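Local coordinates for DNA gyrase, B subunit, truncated (Myxococcus xanthus, PDB 3CWV), which probably acts as an ATP-dependent type II topoisomerase subunit, helping to break, pass and rejoin double-stranded DNA, at residues L56-D61 against A172-R177; V228-T233 against I341-E346; V272-R277 against G327-I332. All coordinates share one frame; numbering follows the deposited sequence.

Contact 1 (L56-D61 against A172-R177)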
loop_
_atom_site.group_PDB
_atom_site.type_symbol
_atom_site.label_atom_id
_atom_site.label_comp_id
_atom_site.label_asym_id
_atom_site.label_seq_id
_atom_site.Cartn_x
_atom_site.Cartn_y
_atom_site.Cartn_z
ATOM N N LEU A 56 13.243 0.425 -3.659
ATOM C CA LEU A 56 13.406 1.630 -2.862
ATOM C C LEU A 56 14.840 1.654 -2.323
ATOM O O LEU A 56 15.346 0.671 -1.748
ATOM C CB LEU A 56 12.388 1.665 -1.714
ATOM C CG LEU A 56 12.531 2.866 -0.779
ATOM C CD1 LEU A 56 12.152 4.142 -1.563
ATOM C CD2 LEU A 56 11.668 2.751 0.476
ATOM N N GLU A 57 15.494 2.785 -2.494
ATOM C CA GLU A 57 16.901 2.891 -2.132
ATOM C C GLU A 57 17.100 4.131 -1.273
ATOM O O GLU A 57 16.670 5.236 -1.628
ATOM C CB GLU A 57 17.710 2.975 -3.416
ATOM C CG GLU A 57 19.175 2.834 -3.310
ATOM C CD GLU A 57 19.789 2.736 -4.699
ATOM O OE1 GLU A 57 20.302 3.763 -5.203
ATOM O OE2 GLU A 57 19.717 1.639 -5.299
ATOM N N VAL A 58 17.730 3.941 -0.117
ATOM C CA VAL A 58 18.089 5.061 0.759
ATOM C C VAL A 58 19.618 5.194 0.743
ATOM O O VAL A 58 20.339 4.210 0.880
ATOM C CB VAL A 58 17.567 4.858 2.208
ATOM C CG1 VAL A 58 17.754 6.123 3.039
ATOM C CG2 VAL A 58 16.120 4.485 2.180
ATOM N N GLY A 59 20.099 6.399 0.511
ATOM C CA GLY A 59 21.530 6.633 0.474
ATOM C C GLY A 59 21.959 7.292 1.766
ATOM O O GLY A 59 21.116 7.755 2.548
ATOM N N GLY A 60 23.272 7.342 1.983
ATOM C CA GLY A 60 23.846 8.015 3.150
ATOM C C GLY A 60 23.654 9.519 3.130
ATOM O O GLY A 60 23.683 10.164 4.174
ATOM N N ASP A 61 23.440 10.082 1.944
ATOM C CA ASP A 61 23.271 11.526 1.794
ATOM C C ASP A 61 21.841 12.039 2.025
ATOM O O ASP A 61 21.530 13.193 1.718
ATOM C CB ASP A 61 23.742 11.935 0.413
ATOM C CG ASP A 61 22.826 11.439 -0.686
ATOM O OD1 ASP A 61 22.098 10.430 -0.463
ATOM O OD2 ASP A 61 22.840 12.089 -1.762
ATOM N N ALA A 172 14.225 1.226 9.225
ATOM C CA ALA A 172 13.347 0.149 9.688
ATOM C C ALA A 172 11.893 0.364 9.303
ATOM O O ALA A 172 11.205 -0.585 8.883
ATOM C CB ALA A 172 13.468 -0.035 11.221
ATOM N N ARG A 173 11.379 1.582 9.478
ATOM C CA ARG A 173 9.975 1.805 9.108
ATOM C C ARG A 173 9.743 1.812 7.584
ATOM O O ARG A 173 8.705 1.362 7.118
ATOM C CB ARG A 173 9.385 3.047 9.795
ATOM C CG ARG A 173 9.352 4.290 8.993
ATOM C CD ARG A 173 8.596 5.367 9.742
ATOM N NE ARG A 173 9.244 5.655 11.017
ATOM C CZ ARG A 173 9.130 6.805 11.678
ATOM N NH1 ARG A 173 8.361 7.778 11.202
ATOM N NH2 ARG A 173 9.791 6.978 12.815
ATOM N N LEU A 174 10.714 2.304 6.822
ATOM C CA LEU A 174 10.673 2.204 5.359
ATOM C C LEU A 174 10.694 0.743 4.878
ATOM O O LEU A 174 9.885 0.375 4.013
ATOM C CB LEU A 174 11.785 3.042 4.700
ATOM C CG LEU A 174 11.740 4.569 4.920
ATOM C CD1 LEU A 174 12.819 5.194 4.071
ATOM C CD2 LEU A 174 10.340 5.188 4.610
ATOM N N SER A 175 11.575 -0.099 5.443
ATOM C CA SER A 175 11.572 -1.548 5.128
ATOM C C SER A 175 10.258 -2.211 5.475
ATOM O O SER A 175 9.755 -3.023 4.697
ATOM C CB SER A 175 12.701 -2.341 5.821
ATOM O OG SER A 175 13.890 -1.594 5.861
ATOM N N ARG A 176 9.692 -1.883 6.639
ATOM C CA ARG A 176 8.368 -2.403 6.992
ATOM C C ARG A 176 7.287 -2.013 5.982
ATOM O O ARG A 176 6.424 -2.815 5.681
ATOM C CB ARG A 176 7.943 -1.971 8.398
ATOM C CG ARG A 176 8.563 -2.815 9.514
ATOM C CD ARG A 176 7.913 -2.527 10.854
ATOM N NE ARG A 176 8.180 -1.159 11.295
ATOM C CZ ARG A 176 9.281 -0.784 11.944
ATOM N NH1 ARG A 176 10.222 -1.674 12.225
ATOM N NH2 ARG A 176 9.441 0.481 12.305
ATOM N N ARG A 177 7.317 -0.785 5.468
ATOM C CA ARG A 177 6.303 -0.367 4.495
ATOM C C ARG A 177 6.486 -1.139 3.186
ATOM O O ARG A 177 5.516 -1.463 2.488
ATOM C CB ARG A 177 6.358 1.146 4.257
ATOM C CG ARG A 177 5.412 1.686 3.184
ATOM C CD ARG A 177 3.930 1.662 3.579
ATOM N NE ARG A 177 3.666 2.440 4.792
ATOM C CZ ARG A 177 2.884 3.521 4.870
ATOM N NH1 ARG A 177 2.236 4.002 3.802
ATOM N NH2 ARG A 177 2.739 4.115 6.046
#
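Leu-174 meets Leu-56 and Val-58 through aliphatic carbons, and the flat groups of the segments themselves lie off this apolar core, although the ring of Phe-192, from strand 189-194, lies against all three residues. The guanidinium of Arg-176 carries Ala-172 O on one face, 3.6 Å above its plane and over its centre, where the helix's own backbone approaches it. The guanidinium of Arg-177 makes a cation-pi contact with Tyr-36 of helix 28-47.

The apolar packing has two points. Leu-174 CD1 comes within 3.9 Å of Val-58 CG2, the two side chains crossing at about a right angle. Leu-56 CD2 approaches the root of the same leucine, at 4.2 Å from Leu-174 CB. The torsions are consistent with this division. Leu-174 has CG opposite its carbonyl carbon (chi1 -63°), and the chain then runs straight on to CD1 (chi2 -174°), the methyl that meets Val-58. Leu-56 instead has CG opposite the backbone N, and its CD2 continues outward to the helix. Leu-56 and Val-58, two apart on one strand, thus direct their side chains to the same side.

All three residues are buried. Leu-56, with Ser-191 and Ala-193, and Val-58, with Ala-193, share backbone hydrogen bonds that hold strand 189-194 alongside in parallel, while His-32 of helix 28-47 packs against Leu-174. The laying of helices 28-47 and 171-184 against a mixed eight-stranded sheet is consistent with the layered alpha/beta arrangement of the GHKL ATPase domain, the N-terminal domain of GyrB proteins.

Contact 2 (V228-T233 against I341-E346)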
loop_
_atom_site.group_PDB
_atom_site.type_symbol
_atom_site.label_atom_id
_atom_site.label_comp_id
_atom_site.label_asym_id
_atom_site.label_seq_id
_atom_site.Cartn_x
_atom_site.Cartn_y
_atom_site.Cartn_z
ATOM N N VAL A 228 -6.820 -18.909 7.337
ATOM C CA VAL A 228 -8.056 -18.873 6.556
ATOM C C VAL A 228 -7.965 -17.685 5.599
ATOM O O VAL A 228 -7.655 -16.584 6.032
ATOM C CB VAL A 228 -9.295 -18.709 7.445
ATOM C CG1 VAL A 228 -10.559 -18.649 6.580
ATOM C CG2 VAL A 228 -9.392 -19.843 8.450
ATOM N N VAL A 229 -8.238 -17.898 4.313
ATOM C CA VAL A 229 -8.035 -16.844 3.319
ATOM C C VAL A 229 -9.228 -16.691 2.388
ATOM O O VAL A 229 -9.914 -17.665 2.077
ATOM C CB VAL A 229 -6.761 -17.088 2.455
ATOM C CG1 VAL A 229 -5.564 -17.323 3.341
ATOM C CG2 VAL A 229 -6.937 -18.281 1.530
ATOM N N PHE A 230 -9.468 -15.460 1.947
ATOM C CA PHE A 230 -10.461 -15.158 0.914
ATOM C C PHE A 230 -9.882 -14.127 -0.036
ATOM O O PHE A 230 -9.051 -13.300 0.362
ATOM C CB PHE A 230 -11.749 -14.618 1.537
ATOM C CG PHE A 230 -12.391 -15.560 2.505
ATOM C CD1 PHE A 230 -13.056 -16.696 2.050
ATOM C CD2 PHE A 230 -12.338 -15.313 3.866
ATOM C CE1 PHE A 230 -13.653 -17.568 2.940
ATOM C CE2 PHE A 230 -12.934 -16.189 4.760
ATOM C CZ PHE A 230 -13.588 -17.316 4.293
ATOM N N ASP A 231 -10.265 -14.211 -1.306
ATOM C CA ASP A 231 -9.851 -13.229 -2.285
ATOM C C ASP A 231 -10.965 -13.219 -3.309
ATOM O O ASP A 231 -11.158 -14.216 -4.002
ATOM C CB ASP A 231 -8.542 -13.661 -2.965
ATOM C CG ASP A 231 -8.063 -12.675 -4.033
ATOM O OD1 ASP A 231 -8.660 -11.574 -4.227
ATOM O OD2 ASP A 231 -7.059 -13.012 -4.702
ATOM N N PHE A 232 -11.701 -12.115 -3.394
ATOM C CA PHE A 232 -12.783 -12.018 -4.382
ATOM C C PHE A 232 -13.015 -10.576 -4.811
ATOM O O PHE A 232 -12.474 -9.654 -4.208
ATOM C CB PHE A 232 -14.079 -12.629 -3.832
ATOM C CG PHE A 232 -14.671 -11.873 -2.668
ATOM C CD1 PHE A 232 -15.747 -11.015 -2.858
ATOM C CD2 PHE A 232 -14.173 -12.035 -1.390
ATOM C CE1 PHE A 232 -16.283 -10.314 -1.797
ATOM C CE2 PHE A 232 -14.717 -11.350 -0.326
ATOM C CZ PHE A 232 -15.771 -10.485 -0.532
ATOM N N THR A 233 -13.819 -10.392 -5.853
ATOM C CA THR A 233 -14.097 -9.065 -6.398
ATOM C C THR A 233 -15.608 -8.811 -6.387
ATOM O O THR A 233 -16.412 -9.703 -6.701
ATOM C CB THR A 233 -13.491 -8.909 -7.797
ATOM O OG1 THR A 233 -12.064 -9.036 -7.703
ATOM C CG2 THR A 233 -13.808 -7.541 -8.405
ATOM N N ILE A 341 -19.151 -20.900 7.024
ATOM C CA ILE A 341 -19.949 -22.059 7.490
ATOM C C ILE A 341 -19.359 -23.397 6.991
ATOM O O ILE A 341 -19.014 -24.262 7.792
ATOM C CB ILE A 341 -21.455 -21.930 7.094
ATOM C CG1 ILE A 341 -22.126 -20.824 7.923
ATOM C CG2 ILE A 341 -22.212 -23.263 7.315
ATOM C CD1 ILE A 341 -23.536 -20.468 7.487
ATOM N N GLU A 342 -19.227 -23.551 5.680
ATOM C CA GLU A 342 -18.674 -24.771 5.113
ATOM C C GLU A 342 -17.229 -25.009 5.552
ATOM O O GLU A 342 -16.871 -26.098 6.007
ATOM C CB GLU A 342 -18.759 -24.723 3.599
ATOM C CG GLU A 342 -18.075 -25.891 2.893
ATOM C CD GLU A 342 -18.871 -27.213 2.932
ATOM O OE1 GLU A 342 -18.556 -28.112 2.114
ATOM O OE2 GLU A 342 -19.801 -27.363 3.764
ATOM N N LEU A 343 -16.408 -23.971 5.428
ATOM C CA LEU A 343 -15.001 -24.039 5.783
ATOM C C LEU A 343 -14.781 -24.488 7.211
ATOM O O LEU A 343 -13.856 -25.267 7.490
ATOM C CB LEU A 343 -14.382 -22.649 5.604
ATOM C CG LEU A 343 -13.022 -22.267 6.146
ATOM C CD1 LEU A 343 -12.551 -21.121 5.278
ATOM C CD2 LEU A 343 -13.069 -21.847 7.594
ATOM N N LEU A 344 -15.598 -23.966 8.122
ATOM C CA LEU A 344 -15.354 -24.157 9.539
ATOM C C LEU A 344 -15.799 -25.546 10.022
ATOM O O LEU A 344 -15.431 -25.961 11.114
ATOM C CB LEU A 344 -16.018 -23.055 10.379
ATOM C CG LEU A 344 -15.413 -21.630 10.418
ATOM C CD1 LEU A 344 -16.356 -20.620 11.071
ATOM C CD2 LEU A 344 -14.064 -21.604 11.124
ATOM N N ARG A 345 -16.567 -26.254 9.199
ATOM C CA ARG A 345 -17.096 -27.564 9.589
ATOM C C ARG A 345 -15.960 -28.457 10.059
ATOM O O ARG A 345 -15.933 -28.891 11.221
ATOM C CB ARG A 345 -17.851 -28.232 8.431
ATOM C CG ARG A 345 -19.262 -27.687 8.228
ATOM C CD ARG A 345 -19.960 -28.320 7.027
ATOM N NE ARG A 345 -21.278 -27.726 6.781
ATOM C CZ ARG A 345 -22.323 -27.841 7.603
ATOM N NH1 ARG A 345 -22.218 -28.526 8.746
ATOM N NH2 ARG A 345 -23.480 -27.266 7.290
ATOM N N GLU A 346 -15.008 -28.680 9.155
ATOM C CA GLU A 346 -13.874 -29.582 9.409
ATOM C C GLU A 346 -12.553 -28.851 9.674
ATOM O O GLU A 346 -11.475 -29.430 9.495
ATOM C CB GLU A 346 -13.709 -30.552 8.235
ATOM C CG GLU A 346 -14.851 -31.549 8.101
ATOM C CD GLU A 346 -14.991 -32.456 9.317
ATOM O OE1 GLU A 346 -14.027 -33.198 9.636
ATOM O OE2 GLU A 346 -16.076 -32.437 9.944
#
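Leu-343 points its side chain at Val-228 and Phe-230, joining helix 328-345 to strand 228-234, at one edge of a mixed five-stranded sheet. This alpha/beta unit is consistent with the transducer domain of GyrB, which has the ribosomal protein S5 domain 2-like fold.

Orientation separates the two approaches. Val-228 and Leu-343 reach for each other tip to tip, and both use an outstretched branch: CG1 of Val-228 stands opposite its backbone N (chi1 179°), and CG of Leu-343 does likewise (chi1 167°). The other methyl of the leucine, CD2, is 4.2 Å from Val-228 CG1, so the valine branch faces the fork of Leu-343, nearer to CD1. The backbones remain well apart, with 8.7 Å between the CA atoms of Val-228 and Leu-343, and the gap is bridged by side chains.

Phe-230 comes from the direction opposite to Leu-343 and brings the far end of its ring to the leucine. The methyl meets the ring obliquely, 4.1 Å from Leu-343 CD1 to Phe-230 CZ. The ring is also set edge-to-face with Phe-340 and touches Leu-336 and Leu-339, which places it along the same helix. Leu-344, next in sequence, takes another direction and packs on Leu-280 and Leu-283 of helix 267-284.

Backbone hydrogen bonds between Val-228 and Leu-243 and between Phe-230 and Cys-241 tie the strand to its antiparallel neighbour, strand 237-245. The tightest point of the contact is the carbon pair Val-228 CG1 and Leu-343 CD1, at 3.4 Å, closer than the usual van der Waals separation.

Contact 3 (V272-R277 against G327-I332)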
loop_
_atom_site.group_PDB
_atom_site.type_symbol
_atom_site.label_atom_id
_atom_site.label_comp_id
_atom_site.label_asym_id
_atom_site.label_seq_id
_atom_site.Cartn_x
_atom_site.Cartn_y
_atom_site.Cartn_z
ATOM N N VAL A 272 -16.607 -8.737 7.186
ATOM C CA VAL A 272 -15.896 -9.957 7.548
ATOM C C VAL A 272 -16.312 -10.416 8.932
ATOM O O VAL A 272 -16.616 -11.577 9.127
ATOM C CB VAL A 272 -14.346 -9.812 7.460
ATOM C CG1 VAL A 272 -13.626 -11.113 7.972
ATOM C CG2 VAL A 272 -13.914 -9.509 6.012
ATOM N N THR A 273 -16.318 -9.513 9.900
ATOM C CA THR A 273 -16.588 -9.924 11.257
ATOM C C THR A 273 -18.051 -10.348 11.408
ATOM O O THR A 273 -18.353 -11.294 12.142
ATOM C CB THR A 273 -16.251 -8.835 12.269
ATOM O OG1 THR A 273 -17.087 -7.699 12.035
ATOM C CG2 THR A 273 -14.779 -8.425 12.155
ATOM N N GLN A 274 -18.950 -9.682 10.688
ATOM C CA GLN A 274 -20.357 -10.059 10.720
ATOM C C GLN A 274 -20.573 -11.434 10.111
ATOM O O GLN A 274 -21.370 -12.237 10.629
ATOM C CB GLN A 274 -21.239 -8.999 10.043
ATOM C CG GLN A 274 -21.377 -7.711 10.896
ATOM C CD GLN A 274 -22.074 -7.959 12.247
ATOM O OE1 GLN A 274 -21.437 -7.979 13.309
ATOM N NE2 GLN A 274 -23.385 -8.168 12.197
ATOM N N ALA A 275 -19.865 -11.711 9.018
ATOM C CA ALA A 275 -19.921 -13.016 8.367
ATOM C C ALA A 275 -19.416 -14.133 9.291
ATOM O O ALA A 275 -20.022 -15.199 9.358
ATOM C CB ALA A 275 -19.127 -12.995 7.054
ATOM N N LEU A 276 -18.321 -13.876 10.013
ATOM C CA LEU A 276 -17.727 -14.880 10.913
ATOM C C LEU A 276 -18.570 -15.110 12.175
ATOM O O LEU A 276 -18.866 -16.259 12.542
ATOM C CB LEU A 276 -16.301 -14.481 11.318
ATOM C CG LEU A 276 -15.514 -15.413 12.261
ATOM C CD1 LEU A 276 -15.457 -16.862 11.762
ATOM C CD2 LEU A 276 -14.124 -14.884 12.496
ATOM N N ARG A 277 -18.941 -14.025 12.845
ATOM C CA ARG A 277 -19.816 -14.105 14.015
ATOM C C ARG A 277 -21.127 -14.812 13.688
ATOM O O ARG A 277 -21.680 -15.518 14.533
ATOM C CB ARG A 277 -20.112 -12.710 14.556
ATOM C CG ARG A 277 -18.973 -12.079 15.321
ATOM C CD ARG A 277 -19.409 -10.731 15.863
ATOM N NE ARG A 277 -20.556 -10.896 16.754
ATOM C CZ ARG A 277 -21.326 -9.907 17.192
ATOM N NH1 ARG A 277 -21.077 -8.657 16.831
ATOM N NH2 ARG A 277 -22.349 -10.174 17.998
ATOM N N GLY A 327 -23.174 -0.547 0.511
ATOM C CA GLY A 327 -23.373 -1.889 -0.045
ATOM C C GLY A 327 -22.210 -2.850 0.198
ATOM O O GLY A 327 -22.398 -4.071 0.159
ATOM N N LEU A 328 -21.008 -2.313 0.455
ATOM C CA LEU A 328 -19.808 -3.154 0.602
ATOM C C LEU A 328 -19.908 -4.146 1.770
ATOM O O LEU A 328 -19.585 -5.315 1.621
ATOM C CB LEU A 328 -18.514 -2.308 0.780
ATOM C CG LEU A 328 -17.229 -3.156 0.917
ATOM C CD1 LEU A 328 -17.041 -4.037 -0.306
ATOM C CD2 LEU A 328 -15.968 -2.295 1.113
ATOM N N GLU A 329 -20.335 -3.672 2.934
ATOM C CA GLU A 329 -20.414 -4.545 4.090
ATOM C C GLU A 329 -21.329 -5.749 3.858
ATOM O O GLU A 329 -20.989 -6.893 4.211
ATOM C CB GLU A 329 -20.906 -3.766 5.306
ATOM C CG GLU A 329 -21.226 -4.682 6.474
ATOM C CD GLU A 329 -21.805 -3.947 7.673
ATOM O OE1 GLU A 329 -21.519 -2.743 7.852
ATOM O OE2 GLU A 329 -22.543 -4.593 8.439
ATOM N N GLU A 330 -22.506 -5.491 3.291
ATOM C CA GLU A 330 -23.450 -6.574 3.025
ATOM C C GLU A 330 -22.984 -7.485 1.908
ATOM O O GLU A 330 -23.188 -8.686 1.989
ATOM C CB GLU A 330 -24.854 -6.050 2.736
ATOM C CG GLU A 330 -25.757 -6.118 3.948
ATOM C CD GLU A 330 -25.834 -7.528 4.528
ATOM O OE1 GLU A 330 -25.523 -7.687 5.723
ATOM O OE2 GLU A 330 -26.188 -8.469 3.784
ATOM N N ALA A 331 -22.369 -6.919 0.871
ATOM C CA ALA A 331 -21.781 -7.719 -0.225
ATOM C C ALA A 331 -20.728 -8.704 0.256
ATOM O O ALA A 331 -20.692 -9.844 -0.216
ATOM C CB ALA A 331 -21.182 -6.832 -1.273
ATOM N N ILE A 332 -19.854 -8.244 1.161
ATOM C CA ILE A 332 -18.822 -9.086 1.788
ATOM C C ILE A 332 -19.453 -10.131 2.702
ATOM O O ILE A 332 -19.090 -11.306 2.624
ATOM C CB ILE A 332 -17.834 -8.242 2.620
ATOM C CG1 ILE A 332 -17.010 -7.318 1.709
ATOM C CG2 ILE A 332 -16.896 -9.123 3.475
ATOM C CD1 ILE A 332 -16.122 -6.387 2.500
#
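Val-272 opens the contact by packing on Ile-332, and the CA atoms of Val-272 and Ile-332 are 6.5 Å apart. Ile-332 CG2 carries the touch: it lies 3.7 Å from Val-272 N and 3.9 Å from Val-272 CG2, thus covering both backbone and side chain. In Ile-332 a chi1 of -66° puts CG1 opposite the carbonyl carbon and leaves CG2 opposite the backbone N, and the two branched side chains cross obliquely.

Further along, Gln-274 meets Glu-329, both partly exposed. The glutamine CG stands 4.1 Å from Glu-329 OE2, a loose carbon-to-oxygen approach, with the amide and carboxylate planes turned 71° apart. A bend at chi2 (-63°) swings the amide to one side, and CG, not the amide, is the atom nearest the carboxylate; Glu-329 is stretched out to reach over. Ala-275 follows, its CB directed toward the partner helix and close to Leu-336 and Phe-340 beyond the segment.

Helices 267-284 and 328-345 pack together as a helical layer, consistent with the S5-like transducer domain. Thr-273, Leu-276 and Arg-277 touch Trp-293 of helix 293-296, and Ile-332 touches Phe-232 of strand 228-234, so helix 328-345 also contacts the sheet here.

Contact 1 is fully buried in the ATPase-like part of the chain, whereas contacts 2 and 3 are only partly buried and lie across the chain's centre from it; its nearest atoms are about 19 Å from either. Contacts 2 and 3 share helix 328-345, their centres 13 Å apart, and contact 3 is nested inside the loop closed by contact 2. They touch directly, Leu-344 CD1 to Leu-276 CD1 at 3.9 Å. Contacts 1 and 2 both set a helix leucine on alternate strand residues, all aliphatic in the first, with an aromatic ring in the second. Contact 3, helix on helix, adds partly exposed polar side chains.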